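Local coordinates for protein endonuclease Bse634IR (Geobacillus stearothermophilus, PDB 3V21) that probably cleaves double-stranded DNA as a type II restriction endonuclease of the PD-(D/E)XK clan that binds metal ions, at residues 110-115 with 140-145; 152-157 with 185-190. The protein carries 1 engineered substitution. All coordinates share one frame; numbering follows the deposited sequence.

Contact 1: 110-115 with 140-145; sequences FDFRKI and LITSNP. Unlike the reference sequence in segment 110-115: Phe110 (reference Leu), Asp111 (reference His). With nucleotides of chain I.
Beside the calcium site of this PD-(D/E)XK-clan nuclease, in the loop entering strand 147-151, Asn144 uses its carboxamide to hold the backbone at Phe110 and Phe112; the calcium ligand Asp146 follows two positions later. Asn144 ND2 donates to Phe110 O at 2.7 Å, meeting that carbonyl from above its plane, and also reaches Pro105 O. Asn144 OD1 accepts from Phe112 N at 2.9 Å and lies at the edge of the phenyl ring, whose plane stands 79° from the amide. With Phe112 CG set between its backbone N and carbonyl carbon (chi1 79°), the ring lies beside the loop, and its CD1 meets Pro145 CD at 4.2 Å. Asp111 forms an Asx turn: its OD1 takes Arg113 N at 2.7 Å and salt-bridges Arg113 NH1 in the guanidinium plane. NH1 also donates to a water that accepts from Thr142 N. Replacing Asn144 with a leucine would probably leave Phe110 O and Phe112 N without their polar mate and the 110-112 turn less firmly placed. Because Asn144 N donates to OP1 of DA5 of chain I at 2.8 Å, one residue couples a DNA phosphate to the protein's buried backbone.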
loop_
_atom_site.group_PDB
_atom_site.type_symbol
_atom_site.label_atom_id
_atom_site.label_comp_id
_atom_site.label_asym_id
_atom_site.label_seq_id
_atom_site.Cartn_x
_atom_site.Cartn_y
_atom_site.Cartn_z
ATOM N N PHE A 110 -9.139 17.034 23.913
ATOM C CA PHE A 110 -7.696 16.878 23.764
ATOM C C PHE A 110 -7.379 15.899 22.638
ATOM O O PHE A 110 -7.381 14.693 22.838
ATOM C CB PHE A 110 -7.121 16.363 25.084
ATOM C CG PHE A 110 -5.631 16.179 25.083
ATOM C CD1 PHE A 110 -4.788 17.270 25.178
ATOM C CD2 PHE A 110 -5.070 14.906 25.015
ATOM C CE1 PHE A 110 -3.409 17.100 25.208
ATOM C CE2 PHE A 110 -3.697 14.727 25.043
ATOM C CZ PHE A 110 -2.865 15.825 25.142
ATOM N N ASP A 111 -7.122 16.417 21.445
ATOM C CA ASP A 111 -6.789 15.562 20.316
ATOM C C ASP A 111 -5.560 14.752 20.717
ATOM O O ASP A 111 -4.516 15.328 21.024
ATOM C CB ASP A 111 -6.456 16.410 19.102
ATOM C CG ASP A 111 -6.218 15.579 17.865
ATOM O OD1 ASP A 111 -5.452 14.595 17.938
ATOM O OD2 ASP A 111 -6.794 15.911 16.811
ATOM N N PHE A 112 -5.667 13.428 20.702
ATOM C CA PHE A 112 -4.549 12.596 21.120
ATOM C C PHE A 112 -3.231 12.908 20.420
ATOM O O PHE A 112 -2.172 12.531 20.915
ATOM C CB PHE A 112 -4.868 11.114 20.927
ATOM C CG PHE A 112 -4.715 10.653 19.518
ATOM C CD1 PHE A 112 -5.759 10.772 18.619
ATOM C CD2 PHE A 112 -3.495 10.161 19.068
ATOM C CE1 PHE A 112 -5.591 10.409 17.288
ATOM C CE2 PHE A 112 -3.322 9.801 17.742
ATOM C CZ PHE A 112 -4.368 9.926 16.851
ATOM N N ARG A 113 -3.285 13.568 19.268
ATOM C CA ARG A 113 -2.053 13.902 18.556
ATOM C C ARG A 113 -1.209 14.866 19.380
ATOM O O ARG A 113 -0.016 15.029 19.136
ATOM C CB ARG A 113 -2.364 14.560 17.218
ATOM C CG ARG A 113 -3.096 13.701 16.238
ATOM C CD ARG A 113 -3.422 14.536 15.034
ATOM N NE ARG A 113 -4.109 13.783 13.993
ATOM C CZ ARG A 113 -5.276 13.168 14.154
ATOM N NH1 ARG A 113 -5.899 13.208 15.327
ATOM N NH2 ARG A 113 -5.830 12.520 13.135
ATOM N N LYS A 114 -1.844 15.501 20.359
ATOM C CA LYS A 114 -1.179 16.459 21.222
ATOM C C LYS A 114 -0.167 15.851 22.163
ATOM O O LYS A 114 0.688 16.546 22.685
ATOM C CB LYS A 114 -2.205 17.216 22.037
ATOM C CG LYS A 114 -3.159 18.043 21.212
ATOM C CD LYS A 114 -3.935 18.947 22.129
ATOM C CE LYS A 114 -4.923 19.811 21.391
ATOM N NZ LYS A 114 -5.493 20.813 22.335
ATOM N N ILE A 115 -0.259 14.555 22.385
ATOM C CA ILE A 115 0.675 13.889 23.281
ATOM C C ILE A 115 2.100 13.885 22.726
ATOM O O ILE A 115 3.065 13.678 23.471
ATOM C CB ILE A 115 0.252 12.406 23.548
ATOM C CG1 ILE A 115 0.442 11.561 22.279
ATOM C CG2 ILE A 115 -1.200 12.358 23.999
ATOM C CD1 ILE A 115 0.165 10.094 22.464
ATOM N N LEU A 140 -7.647 12.255 8.031
ATOM C CA LEU A 140 -7.419 11.010 8.767
ATOM C C LEU A 140 -8.040 11.223 10.135
ATOM O O LEU A 140 -7.345 11.506 11.107
ATOM C CB LEU A 140 -5.929 10.714 8.922
ATOM C CG LEU A 140 -5.294 9.941 7.770
ATOM C CD1 LEU A 140 -3.829 9.724 8.078
ATOM C CD2 LEU A 140 -5.998 8.600 7.581
ATOM N N ILE A 141 -9.356 11.091 10.203
ATOM C CA ILE A 141 -10.063 11.306 11.450
ATOM C C ILE A 141 -10.614 10.064 12.128
ATOM O O ILE A 141 -11.146 9.157 11.483
ATOM C CB ILE A 141 -11.210 12.295 11.237
ATOM C CG1 ILE A 141 -10.628 13.667 10.906
ATOM C CG2 ILE A 141 -12.112 12.332 12.456
ATOM C CD1 ILE A 141 -11.674 14.700 10.622
ATOM N N THR A 142 -10.464 10.050 13.449
ATOM C CA THR A 142 -10.946 8.976 14.298
ATOM C C THR A 142 -11.049 9.541 15.711
ATOM O O THR A 142 -10.292 10.443 16.100
ATOM C CB THR A 142 -9.983 7.770 14.324
ATOM O OG1 THR A 142 -10.602 6.688 15.033
ATOM C CG2 THR A 142 -8.670 8.150 15.022
ATOM N N SER A 143 -12.006 9.015 16.469
ATOM C CA SER A 143 -12.209 9.434 17.841
ATOM C C SER A 143 -10.981 9.011 18.638
ATOM O O SER A 143 -10.325 8.035 18.291
ATOM C CB SER A 143 -13.457 8.753 18.386
ATOM O OG SER A 143 -13.466 7.377 18.055
ATOM N N ASN A 144 -10.649 9.752 19.684
ATOM C CA ASN A 144 -9.494 9.393 20.503
ATOM C C ASN A 144 -9.644 7.952 20.973
ATOM O O ASN A 144 -10.762 7.511 21.227
ATOM C CB ASN A 144 -9.410 10.293 21.739
ATOM C CG ASN A 144 -8.685 11.580 21.472
ATOM O OD1 ASN A 144 -7.940 11.707 20.493
ATOM N ND2 ASN A 144 -8.876 12.546 22.356
ATOM N N PRO A 145 -8.535 7.187 21.064
ATOM C CA PRO A 145 -8.703 5.813 21.535
ATOM C C PRO A 145 -9.075 5.905 23.018
ATOM O O PRO A 145 -8.589 6.784 23.719
ATOM C CB PRO A 145 -7.324 5.199 21.300
ATOM C CG PRO A 145 -6.398 6.371 21.414
ATOM C CD PRO A 145 -7.142 7.427 20.651
ATOM P P DA I 5 -14.324 11.583 19.733
ATOM O OP1 DA I 5 -12.918 11.354 20.149
ATOM O OP2 DA I 5 -14.697 11.473 18.303
ATOM O "O5'" DA I 5 -15.239 10.609 20.583
ATOM C "C5'" DA I 5 -15.033 10.500 21.978
ATOM C "C4'" DA I 5 -15.999 9.511 22.576
ATOM O "O4'" DA I 5 -17.302 10.120 22.673
ATOM C "C3'" DA I 5 -16.174 8.216 21.785
ATOM O "O3'" DA I 5 -15.915 7.106 22.648
ATOM C "C2'" DA I 5 -17.602 8.293 21.266
ATOM C "C1'" DA I 5 -18.286 9.210 22.258
ATOM N N9 DA I 5 -19.390 9.985 21.707
ATOM C C8 DA I 5 -19.452 10.583 20.473
ATOM N N7 DA I 5 -20.604 11.171 20.224
ATOM C C5 DA I 5 -21.350 10.951 21.378
ATOM C C6 DA I 5 -22.677 11.295 21.742
ATOM N N6 DA I 5 -23.520 11.951 20.944
ATOM N N1 DA I 5 -23.107 10.931 22.968
ATOM C C2 DA I 5 -22.266 10.265 23.769
ATOM N N3 DA I 5 -21.007 9.873 23.540
ATOM C C4 DA I 5 -20.604 10.246 22.312
HETATM O O HOH W 1 -8.801 12.529 14.691
#

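Contact 2: 152-157 with 185-190; sequences QKDLIK and KCKWDS
Gln152 and Ser190 bring their CA atoms to 5.6 Å where the chain leaves strand 147-151 and where it enters strand 191-198, and each segment makes a short 3-10 turn. These strands are antiparallel neighbours in the mixed sheet of the nuclease fold, and a backbone hydrogen bond between Arg151 and Ser190 continues their pairing to this end. The contact shows how one carboxamide can fasten two irregular loops. Gln152 has CG anti to its backbone N (chi1 -172°) and then runs extended, which carries the amide across to the other loop. There Gln152 OE1 takes two donors, both in its carbonyl plane: Lys187 N at 2.9 Å and, on a lone pair, Ser190 OG at 2.7 Å. The other end of the amide gives two bonds. Gln152 NE2 points almost straight (174°) at Lys185 O, 2.9 Å away, a bond that lies in the plane of the glutamine amide yet comes from above the plane of the accepting carbonyl. Gln152 NE2 also donates to Asp154 OD1 at 2.9 Å, on the syn side of the carboxylate. Donors at one end and acceptors at the other fix which way round the amide sits. Leu155 supplies the apolar share: its two methyls part between neighbouring side chains, CD2 packing on Lys185 CB and CD1 on Cys186 SG at 3.6 Å. Beyond CB the chain of Lys185 runs extended to its tip, where NZ donates to Asp181 O. On the exposed side the chain of Lys187 passes Gln152 OE1 with its CG, then bends at chi3 and chi4, which leaves Lys187 NZ 4.0 Å from Asp154 OD2, an attraction of opposite charges longer than a salt bridge.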
loop_
_atom_site.group_PDB
_atom_site.type_symbol
_atom_site.label_atom_id
_atom_site.label_comp_id
_atom_site.label_asym_id
_atom_site.label_seq_id
_atom_site.Cartn_x
_atom_site.Cartn_y
_atom_site.Cartn_z
ATOM N N GLN A 152 7.562 5.530 28.109
ATOM C CA GLN A 152 8.611 6.543 28.105
ATOM C C GLN A 152 8.923 6.882 29.565
ATOM O O GLN A 152 8.142 7.566 30.234
ATOM C CB GLN A 152 8.134 7.788 27.345
ATOM C CG GLN A 152 9.213 8.824 27.117
ATOM C CD GLN A 152 8.738 9.952 26.235
ATOM O OE1 GLN A 152 8.358 9.735 25.087
ATOM N NE2 GLN A 152 8.750 11.167 26.762
ATOM N N LYS A 153 10.064 6.388 30.046
ATOM C CA LYS A 153 10.507 6.583 31.423
ATOM C C LYS A 153 10.407 7.992 31.997
ATOM O O LYS A 153 9.864 8.180 33.086
ATOM C CB LYS A 153 11.943 6.095 31.564
ATOM C CG LYS A 153 12.153 5.188 32.756
ATOM N N ASP A 154 10.930 8.978 31.276
ATOM C CA ASP A 154 10.910 10.362 31.750
ATOM C C ASP A 154 9.534 11.021 31.914
ATOM O O ASP A 154 9.448 12.211 32.211
ATOM C CB ASP A 154 11.780 11.247 30.846
ATOM C CG ASP A 154 11.201 11.421 29.448
ATOM O OD1 ASP A 154 9.968 11.581 29.338
ATOM O OD2 ASP A 154 11.980 11.420 28.465
ATOM N N LEU A 155 8.462 10.258 31.727
ATOM C CA LEU A 155 7.119 10.805 31.861
ATOM C C LEU A 155 6.457 10.386 33.163
ATOM O O LEU A 155 5.426 10.952 33.553
ATOM C CB LEU A 155 6.242 10.366 30.684
ATOM C CG LEU A 155 6.595 10.891 29.290
ATOM C CD1 LEU A 155 5.625 10.319 28.272
ATOM C CD2 LEU A 155 6.534 12.409 29.267
ATOM N N ILE A 156 7.043 9.393 33.830
ATOM C CA ILE A 156 6.492 8.901 35.087
ATOM C C ILE A 156 6.876 9.785 36.271
ATOM O O ILE A 156 8.053 10.017 36.541
ATOM C CB ILE A 156 6.934 7.443 35.387
ATOM C CG1 ILE A 156 6.324 6.470 34.368
ATOM C CG2 ILE A 156 6.459 7.035 36.767
ATOM C CD1 ILE A 156 6.913 6.566 32.984
ATOM N N LYS A 157 5.853 10.287 36.957
ATOM C CA LYS A 157 6.005 11.134 38.125
ATOM C C LYS A 157 5.721 10.246 39.324
ATOM O O LYS A 157 4.813 9.429 39.280
ATOM C CB LYS A 157 5.002 12.277 38.051
ATOM C CG LYS A 157 5.373 13.296 36.999
ATOM C CD LYS A 157 4.187 14.147 36.550
ATOM C CE LYS A 157 3.570 14.934 37.680
ATOM N NZ LYS A 157 2.415 15.751 37.205
ATOM N N LYS A 185 4.901 15.746 25.058
ATOM C CA LYS A 185 6.145 15.155 25.560
ATOM C C LYS A 185 6.524 13.782 25.048
ATOM O O LYS A 185 7.664 13.355 25.224
ATOM C CB LYS A 185 6.097 15.094 27.085
ATOM C CG LYS A 185 5.818 16.425 27.734
ATOM C CD LYS A 185 5.636 16.282 29.226
ATOM C CE LYS A 185 5.271 17.625 29.851
ATOM N NZ LYS A 185 5.034 17.523 31.323
ATOM N N CYS A 186 5.582 13.088 24.422
ATOM C CA CYS A 186 5.851 11.736 23.927
ATOM C C CYS A 186 6.569 11.654 22.593
ATOM O O CYS A 186 6.254 12.399 21.663
ATOM C CB CYS A 186 4.551 10.947 23.810
ATOM S SG CYS A 186 3.597 10.930 25.309
ATOM N N LYS A 187 7.540 10.747 22.513
ATOM C CA LYS A 187 8.268 10.530 21.275
ATOM C C LYS A 187 7.326 9.610 20.516
ATOM O O LYS A 187 6.713 8.733 21.108
ATOM C CB LYS A 187 9.593 9.820 21.529
ATOM C CG LYS A 187 10.530 10.535 22.486
ATOM C CD LYS A 187 11.852 9.783 22.589
ATOM C CE LYS A 187 12.420 9.771 24.025
ATOM N NZ LYS A 187 12.839 11.115 24.536
ATOM N N TRP A 188 7.207 9.805 19.212
ATOM C CA TRP A 188 6.293 9.004 18.418
ATOM C C TRP A 188 6.279 7.507 18.737
ATOM O O TRP A 188 5.214 6.909 18.868
ATOM C CB TRP A 188 6.589 9.209 16.941
ATOM C CG TRP A 188 7.859 8.571 16.512
ATOM C CD1 TRP A 188 9.125 9.032 16.721
ATOM C CD2 TRP A 188 7.991 7.345 15.779
ATOM N NE1 TRP A 188 10.041 8.171 16.156
ATOM C CE2 TRP A 188 9.372 7.129 15.571
ATOM C CE3 TRP A 188 7.071 6.408 15.275
ATOM C CZ2 TRP A 188 9.859 6.018 14.878
ATOM C CZ3 TRP A 188 7.558 5.296 14.585
ATOM C CH2 TRP A 188 8.939 5.115 14.394
ATOM N N ASP A 189 7.445 6.893 18.874
ATOM C CA ASP A 189 7.462 5.467 19.143
ATOM C C ASP A 189 7.295 5.112 20.603
ATOM O O ASP A 189 7.515 3.968 20.981
ATOM C CB ASP A 189 8.743 4.814 18.603
ATOM C CG ASP A 189 10.004 5.531 19.046
ATOM O OD1 ASP A 189 9.934 6.327 20.008
ATOM O OD2 ASP A 189 11.070 5.290 18.433
ATOM N N SER A 190 6.922 6.086 21.430
ATOM C CA SER A 190 6.695 5.815 22.851
ATOM C C SER A 190 5.277 5.292 22.992
ATOM O O SER A 190 4.919 4.667 23.976
ATOM C CB SER A 190 6.873 7.075 23.689
ATOM O OG SER A 190 8.252 7.383 23.812
#

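In the fold
Strand 147-151 lies between the contacts: 140-145 leads into it and 152-157 leaves it, so they bracket one strand of the central sheet. Contact 1 is buried, close to the calcium site, the DNA and the second subunit; contact 2 is partly exposed, meets no other chain of the assembly, and its nearest atom is about 17 Å from the nucleic acid. In each, a side-chain carboxamide satisfies backbone groups of a loop, but contact 1 adds an aromatic ring and a DNA phosphate, whereas contact 2 is fringed by solvent-facing lysines and an aspartate. The contacts meet where Ile115 O and Cys186 N, 2.8 Å apart, probably share a hydrogen bond, and both residues' side chains touch Ile150.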